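Local coordinates for protein putative isohexenylglutaconyl-CoA hydratase (Pseudomonas aeruginosa, PDB 4ZU2) that probably hydrates isohexenylglutaconyl-CoA, a crotonase-family step in the breakdown of the terpenoid citronellate, at residues S51-V56 and Q203-A208; A44-D49 and A101-V106; V126-A131 and D191-R196. All coordinates share one frame; numbering follows the deposited sequence.

Interaction 1. Residues S51-V56 and Q203-A208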
# COMPACT_ATOMS: atom_id res chain seq x y z
N SER A 51 31.35 7.83 -0.86
CA SER A 51 32.16 6.71 -0.42
C SER A 51 31.37 5.88 0.61
O SER A 51 31.59 4.68 0.74
CB SER A 51 33.53 7.20 0.10
OG SER A 51 33.54 7.40 1.49
N VAL A 52 30.42 6.50 1.32
CA VAL A 52 29.57 5.76 2.28
C VAL A 52 28.28 5.32 1.58
O VAL A 52 27.41 6.14 1.30
CB VAL A 52 29.24 6.64 3.50
CG1 VAL A 52 28.45 5.85 4.53
CG2 VAL A 52 30.53 7.19 4.13
N ARG A 53 28.18 4.03 1.26
CA ARG A 53 27.17 3.52 0.31
C ARG A 53 26.07 2.78 1.06
O ARG A 53 24.99 2.55 0.52
CB ARG A 53 27.83 2.51 -0.65
CG ARG A 53 28.98 3.04 -1.49
CD ARG A 53 29.76 1.91 -2.18
NE ARG A 53 28.95 1.17 -3.15
CZ ARG A 53 29.38 0.13 -3.87
NH1 ARG A 53 30.63 -0.36 -3.74
NH2 ARG A 53 28.56 -0.45 -4.72
N ALA A 54 26.36 2.36 2.30
CA ALA A 54 25.37 1.69 3.12
C ALA A 54 25.50 2.02 4.63
O ALA A 54 26.57 2.36 5.13
CB ALA A 54 25.38 0.21 2.88
N LEU A 55 24.37 1.97 5.32
CA LEU A 55 24.34 2.12 6.75
C LEU A 55 23.64 0.90 7.30
O LEU A 55 22.62 0.45 6.75
CB LEU A 55 23.59 3.39 7.18
CG LEU A 55 24.08 4.67 6.48
CD1 LEU A 55 23.09 5.82 6.68
CD2 LEU A 55 25.48 5.05 6.93
N VAL A 56 24.23 0.35 8.36
CA VAL A 56 23.61 -0.74 9.11
C VAL A 56 23.35 -0.23 10.52
O VAL A 56 24.18 0.40 11.15
CB VAL A 56 24.46 -2.01 9.09
CG1 VAL A 56 23.63 -3.18 9.56
CG2 VAL A 56 24.98 -2.27 7.68
N GLN A 203 24.69 -7.63 -2.59
CA GLN A 203 23.78 -7.14 -3.62
C GLN A 203 23.92 -5.65 -3.85
O GLN A 203 23.85 -5.17 -4.98
CB GLN A 203 22.34 -7.44 -3.25
CG GLN A 203 22.07 -8.91 -3.17
CD GLN A 203 20.66 -9.21 -2.74
OE1 GLN A 203 20.21 -8.81 -1.67
NE2 GLN A 203 19.93 -9.91 -3.59
N LEU A 204 24.12 -4.93 -2.76
CA LEU A 204 24.20 -3.49 -2.79
C LEU A 204 25.46 -2.99 -3.46
O LEU A 204 25.48 -1.88 -4.02
CB LEU A 204 24.13 -2.98 -1.34
CG LEU A 204 24.36 -1.52 -0.96
CD1 LEU A 204 25.83 -1.13 -0.91
CD2 LEU A 204 23.56 -0.59 -1.82
N ARG A 205 26.53 -3.77 -3.38
CA ARG A 205 27.83 -3.31 -3.88
C ARG A 205 27.89 -3.37 -5.43
O ARG A 205 28.78 -2.73 -6.04
CB ARG A 205 29.00 -4.12 -3.26
CG ARG A 205 29.17 -3.97 -1.72
CD ARG A 205 29.90 -2.69 -1.29
NE ARG A 205 30.78 -2.91 -0.13
CZ ARG A 205 31.67 -2.02 0.35
NH1 ARG A 205 31.85 -0.83 -0.21
NH2 ARG A 205 32.40 -2.34 1.40
N ARG A 206 26.98 -4.15 -6.03
CA ARG A 206 26.75 -4.15 -7.47
C ARG A 206 26.28 -2.76 -7.93
O ARG A 206 26.48 -2.37 -9.07
CB ARG A 206 25.61 -5.12 -7.88
CG ARG A 206 25.67 -6.55 -7.44
CD ARG A 206 26.95 -7.19 -7.87
NE ARG A 206 27.06 -8.58 -7.41
CZ ARG A 206 27.71 -8.97 -6.31
NH1 ARG A 206 28.34 -8.08 -5.53
NH2 ARG A 206 27.73 -10.28 -6.00
N CYS A 207 25.63 -2.03 -7.02
CA CYS A 207 24.84 -0.85 -7.34
C CYS A 207 25.61 0.44 -7.09
O CYS A 207 26.19 0.65 -6.02
CB CYS A 207 23.54 -0.87 -6.51
SG CYS A 207 22.46 -2.32 -6.87
N ALA A 208 25.64 1.31 -8.10
CA ALA A 208 26.38 2.59 -7.99
C ALA A 208 25.76 3.55 -6.96
O ALA A 208 24.53 3.58 -6.78
CB ALA A 208 26.46 3.28 -9.37
O HOH W 1 26.29 2.01 -3.83
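The start of strand 54-59 faces the last turn of helix 190-205, with A54 CA 7.9 Å from L204 CA. This is helix-on-sheet packing in the crotonase-family fold, and R53, just ahead of the strand, carries it. Its chain bends at chi3 (64°), which turns NE toward R205 and C207. R53 NH2 then donates to R205 O at 2.6 Å and to C207 O at 2.9 Å, so one nitrogen ties together two backbone carbonyls two residues apart. R205 O lies in the guanidinium plane; C207 O is tilted a little from it. A water adds a second route, accepting from R53 NE at 2.9 Å and donating to C207 O at 2.6 Å. R205 crosses R53 at about a right angle and lays CD over one guanidinium face, near the rim. The two arginines thus bring like charges close, but each has another partner: R53 NH1 bonds W262 O, and R205 NH2 forms a salt bridge with E15. L204 also packs on L167 of the second subunit. Beside the arginine the contact is apolar: A54 CB meets L204 CD1 at 4.0 Å.

Interaction 2. Residues A44-D49 and A101-V106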
# COMPACT_ATOMS: atom_id res chain seq x y z
N ALA A 44 24.13 13.45 8.89
CA ALA A 44 24.51 14.65 8.15
C ALA A 44 25.97 14.59 7.72
O ALA A 44 26.35 15.10 6.65
CB ALA A 44 24.27 15.89 8.98
N ALA A 45 26.78 13.95 8.56
CA ALA A 45 28.20 13.73 8.26
C ALA A 45 28.43 13.03 6.92
O ALA A 45 29.32 13.40 6.15
CB ALA A 45 28.85 12.89 9.37
N VAL A 46 27.65 11.98 6.68
CA VAL A 46 27.85 11.14 5.50
C VAL A 46 26.85 11.42 4.34
O VAL A 46 26.99 10.91 3.22
CB VAL A 46 27.76 9.65 5.88
CG1 VAL A 46 28.60 9.33 7.16
CG2 VAL A 46 26.31 9.20 6.06
N ARG A 47 25.80 12.18 4.62
CA ARG A 47 24.77 12.49 3.62
C ARG A 47 25.37 12.74 2.22
O ARG A 47 24.97 12.09 1.27
CB ARG A 47 23.94 13.70 4.02
CG ARG A 47 22.68 13.88 3.16
CD ARG A 47 22.03 15.25 3.36
NE ARG A 47 23.04 16.29 3.25
CZ ARG A 47 22.87 17.57 3.58
NH1 ARG A 47 21.69 17.99 4.03
NH2 ARG A 47 23.89 18.43 3.47
N ASP A 48 26.32 13.66 2.11
CA ASP A 48 26.93 14.01 0.81
C ASP A 48 28.15 13.18 0.46
O ASP A 48 28.79 13.44 -0.54
CB ASP A 48 27.31 15.50 0.74
CG ASP A 48 26.13 16.43 0.87
OD1 ASP A 48 24.97 15.96 0.83
OD2 ASP A 48 26.36 17.65 1.00
N ASP A 49 28.46 12.17 1.26
CA ASP A 49 29.63 11.34 1.00
C ASP A 49 29.31 10.02 0.33
O ASP A 49 28.82 9.09 0.98
CB ASP A 49 30.35 11.05 2.30
CG ASP A 49 31.71 10.46 2.07
OD1 ASP A 49 31.79 9.23 1.86
OD2 ASP A 49 32.67 11.23 2.04
N ALA A 101 17.98 9.42 3.63
CA ALA A 101 19.42 9.22 3.45
C ALA A 101 19.79 8.66 2.06
O ALA A 101 19.20 7.68 1.63
CB ALA A 101 19.98 8.27 4.54
N PRO A 102 20.80 9.27 1.38
CA PRO A 102 21.29 8.83 0.05
C PRO A 102 21.81 7.38 0.01
O PRO A 102 21.70 6.69 -1.02
CB PRO A 102 22.42 9.82 -0.24
CG PRO A 102 21.99 11.09 0.51
CD PRO A 102 21.39 10.58 1.76
N GLN A 103 22.34 6.95 1.15
CA GLN A 103 22.75 5.57 1.41
C GLN A 103 21.60 4.59 1.47
O GLN A 103 20.48 4.96 1.86
CB GLN A 103 23.40 5.50 2.82
CG GLN A 103 24.75 6.18 2.98
CD GLN A 103 24.66 7.66 3.18
OE1 GLN A 103 23.66 8.19 3.67
NE2 GLN A 103 25.74 8.36 2.81
N LEU A 104 21.92 3.33 1.18
CA LEU A 104 21.08 2.20 1.61
C LEU A 104 21.16 2.07 3.16
O LEU A 104 22.25 2.05 3.74
CB LEU A 104 21.55 0.90 0.96
CG LEU A 104 20.62 -0.31 1.07
CD1 LEU A 104 19.50 -0.26 0.05
CD2 LEU A 104 21.39 -1.65 0.93
N LEU A 105 20.01 2.00 3.82
CA LEU A 105 19.92 1.92 5.27
C LEU A 105 19.36 0.55 5.56
O LEU A 105 18.23 0.25 5.18
CB LEU A 105 19.00 2.99 5.82
CG LEU A 105 18.71 2.90 7.33
CD1 LEU A 105 19.98 2.97 8.22
CD2 LEU A 105 17.76 3.98 7.78
N VAL A 106 20.18 -0.28 6.19
CA VAL A 106 19.74 -1.63 6.55
C VAL A 106 19.49 -1.67 8.06
O VAL A 106 20.37 -1.29 8.82
CB VAL A 106 20.78 -2.70 6.16
CG1 VAL A 106 20.24 -4.12 6.42
CG2 VAL A 106 21.19 -2.52 4.71
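The C-terminal end of helix 33-47 rests against the loop that leads into strand 104-109, a central strand of the crotonase-fold sheet; V46 and R47 meet P102 and Q103 there. The polar core is V46 O. Q103 NE2 donates to it at 2.9 Å, with an N-H...O angle of 142°, and the carbonyl oxygen lies close to the Q103 amide plane. D49 N, three residues on, donates to the same V46 O at 2.8 Å. The two donors approach from opposite faces of the carbonyl plane, so the oxygen is held from both sides. Q103 gets there through a bend at chi2 (81°), which swings CD round toward the helix. The V46 side chain presses on the same amide: V46 CG2 sits 3.4 Å from Q103 NE2 and also touches CD and OE1 of Q103. One residue along, the P102 ring lies beside the R47 backbone, with P102 CG 3.2 Å from R47 O. R47 CG runs obliquely past the ring and comes 3.8 Å from P102 CD. Farther out, R47 NE pairs with D48 OD1 in a salt bridge of 3.1 Å, meeting the carboxylate from above its plane. R47 O also accepts a bond from R50 NH1. Q103 NE2 has a second acceptor, V52 O. The amide nitrogen of one buried glutamine thus serves two backbone carbonyls, so Q103, just ahead of strand 104-109, ties V46 of the helix and V52 ahead of strand 54-59 to its own segment, while V46 CG2 packs against the amide itself and P102 packs next door on R47.

Interaction 3. Residues V126-A131 and D191-R196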
# COMPACT_ATOMS: atom_id res chain seq x y z
N VAL A 126 16.06 -1.69 3.89
CA VAL A 126 16.02 -3.12 4.16
C VAL A 126 16.05 -3.38 5.69
O VAL A 126 16.95 -2.94 6.42
CB VAL A 126 17.20 -3.85 3.43
CG1 VAL A 126 17.05 -5.39 3.52
CG2 VAL A 126 17.25 -3.43 1.98
N ALA A 127 15.01 -4.05 6.17
CA ALA A 127 14.92 -4.52 7.56
C ALA A 127 14.99 -6.06 7.61
O ALA A 127 14.24 -6.77 6.89
CB ALA A 127 13.67 -4.07 8.16
N ILE A 128 15.90 -6.55 8.43
CA ILE A 128 16.08 -7.98 8.69
C ILE A 128 15.81 -8.20 10.19
O ILE A 128 16.54 -7.67 11.02
CB ILE A 128 17.53 -8.41 8.35
CG1 ILE A 128 17.87 -8.11 6.87
CG2 ILE A 128 17.74 -9.88 8.65
CD1 ILE A 128 19.31 -7.77 6.61
N ALA A 129 14.79 -8.97 10.55
CA ALA A 129 14.44 -9.16 11.96
C ALA A 129 14.71 -10.57 12.44
O ALA A 129 14.67 -11.53 11.65
CB ALA A 129 12.99 -8.83 12.19
N ALA A 130 15.01 -10.67 13.73
CA ALA A 130 15.04 -11.95 14.45
C ALA A 130 13.59 -12.40 14.67
O ALA A 130 12.76 -11.59 15.06
CB ALA A 130 15.72 -11.75 15.76
N ALA A 131 13.28 -13.67 14.44
CA ALA A 131 11.91 -14.17 14.62
C ALA A 131 11.35 -13.89 16.00
O ALA A 131 10.14 -13.80 16.15
CB ALA A 131 11.86 -15.70 14.37
N ASP A 191 23.38 -16.49 13.02
CA ASP A 191 24.24 -16.77 11.88
C ASP A 191 23.44 -16.51 10.61
O ASP A 191 23.98 -16.06 9.61
CB ASP A 191 24.73 -18.22 11.90
CG ASP A 191 25.50 -18.56 13.15
OD1 ASP A 191 26.11 -17.64 13.76
OD2 ASP A 191 25.49 -19.76 13.51
N ALA A 192 22.14 -16.81 10.68
CA ALA A 192 21.22 -16.62 9.58
C ALA A 192 20.96 -15.12 9.42
O ALA A 192 20.85 -14.61 8.32
CB ALA A 192 19.91 -17.34 9.87
N LEU A 193 20.86 -14.42 10.55
CA LEU A 193 20.56 -13.00 10.53
C LEU A 193 21.72 -12.32 9.86
O LEU A 193 21.52 -11.40 9.07
CB LEU A 193 20.37 -12.47 11.95
CG LEU A 193 19.26 -11.44 12.17
CD1 LEU A 193 17.87 -12.00 11.93
CD2 LEU A 193 19.35 -10.84 13.56
N GLU A 194 22.92 -12.80 10.18
CA GLU A 194 24.16 -12.19 9.71
C GLU A 194 24.46 -12.52 8.26
O GLU A 194 25.20 -11.79 7.60
CB GLU A 194 25.35 -12.67 10.53
CG GLU A 194 25.51 -12.03 11.88
CD GLU A 194 25.77 -10.56 11.80
OE1 GLU A 194 26.73 -10.15 11.11
OE2 GLU A 194 25.02 -9.80 12.44
N GLN A 195 23.98 -13.67 7.80
CA GLN A 195 24.29 -14.11 6.46
C GLN A 195 23.43 -13.28 5.57
O GLN A 195 23.91 -12.73 4.61
CB GLN A 195 24.08 -15.62 6.22
CG GLN A 195 22.65 -16.19 6.28
CD GLN A 195 21.84 -16.17 4.95
OE1 GLN A 195 22.41 -16.18 3.85
NE2 GLN A 195 20.50 -16.18 5.06
N ARG A 196 22.16 -13.14 5.94
CA ARG A 196 21.25 -12.27 5.22
C ARG A 196 21.80 -10.87 5.09
O ARG A 196 21.66 -10.24 4.06
CB ARG A 196 19.88 -12.21 5.87
CG ARG A 196 18.91 -11.34 5.11
CD ARG A 196 18.56 -11.99 3.78
NE ARG A 196 17.83 -13.23 4.00
CZ ARG A 196 17.47 -14.08 3.04
NH1 ARG A 196 17.76 -13.84 1.76
NH2 ARG A 196 16.79 -15.18 3.36
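R196 N donates to A192 O at 3.1 Å, an ordinary helical bond that fixes the turn from which R196 and L193 reach toward I128 and its neighbours on strand 126-130. No hydrogen bond passes between strand and helix here; the contact is hydrocarbon packing. The strand and the helix segment run antiparallel, 172° between their N-to-C directions, with axes 9.0 Å apart. I128 points at the helix and serves two partners. I128 CG2 touches L193 CD1 at 3.9 Å, and the two side chains slide past each other in opposite directions. I128 CG1 meets R196 CG at 3.8 Å, and CD1 of the isoleucine lies nearly as close to the same carbon. R196 thus lays the aliphatic root of its chain on I128: CG is anti to the backbone N (chi1 -179°), and the chain then bends at both chi2 and chi3. Its NE makes a long, weak ion pair with E187. L193 pushes farther along the strand. Its chi1 of -141° is turned well off a staggered position, and L193 CD1 ends 3.2 Å from A129 O, a tight approach of a methyl to a backbone carbonyl. L193 CD2 packs more loosely on A130 CB, at 4.3 Å. Helix 190-205 packs antiparallel over strand 126-130 and also reaches its two neighbours in the six-stranded sheet, L193 touching L108 of strand 104-109 and R196 touching F185 of strand 185-187.

In the fold
All three contacts gather on the six-stranded sheet of the crotonase-family fold. Interactions 1 and 2 have centres 10 Å apart and alternate along the chain; they touch directly because strands 54-59 and 104-109 are neighbours, with L55 O 2.6 Å from V106 N in a probable hydrogen bond. Interactions 2 and 3, centres about 21 Å apart, follow in series and meet where strand 104-109 adjoins strand 126-130. Interactions 1 and 3 do not touch, their centres about 17 Å apart, but they use opposite ends of helix 190-205. That helix thus touches strand 126-130 near its own start and packs near the beginning of strand 54-59 at its end, while helix 33-47 meets the sheet through the loop before strand 104-109.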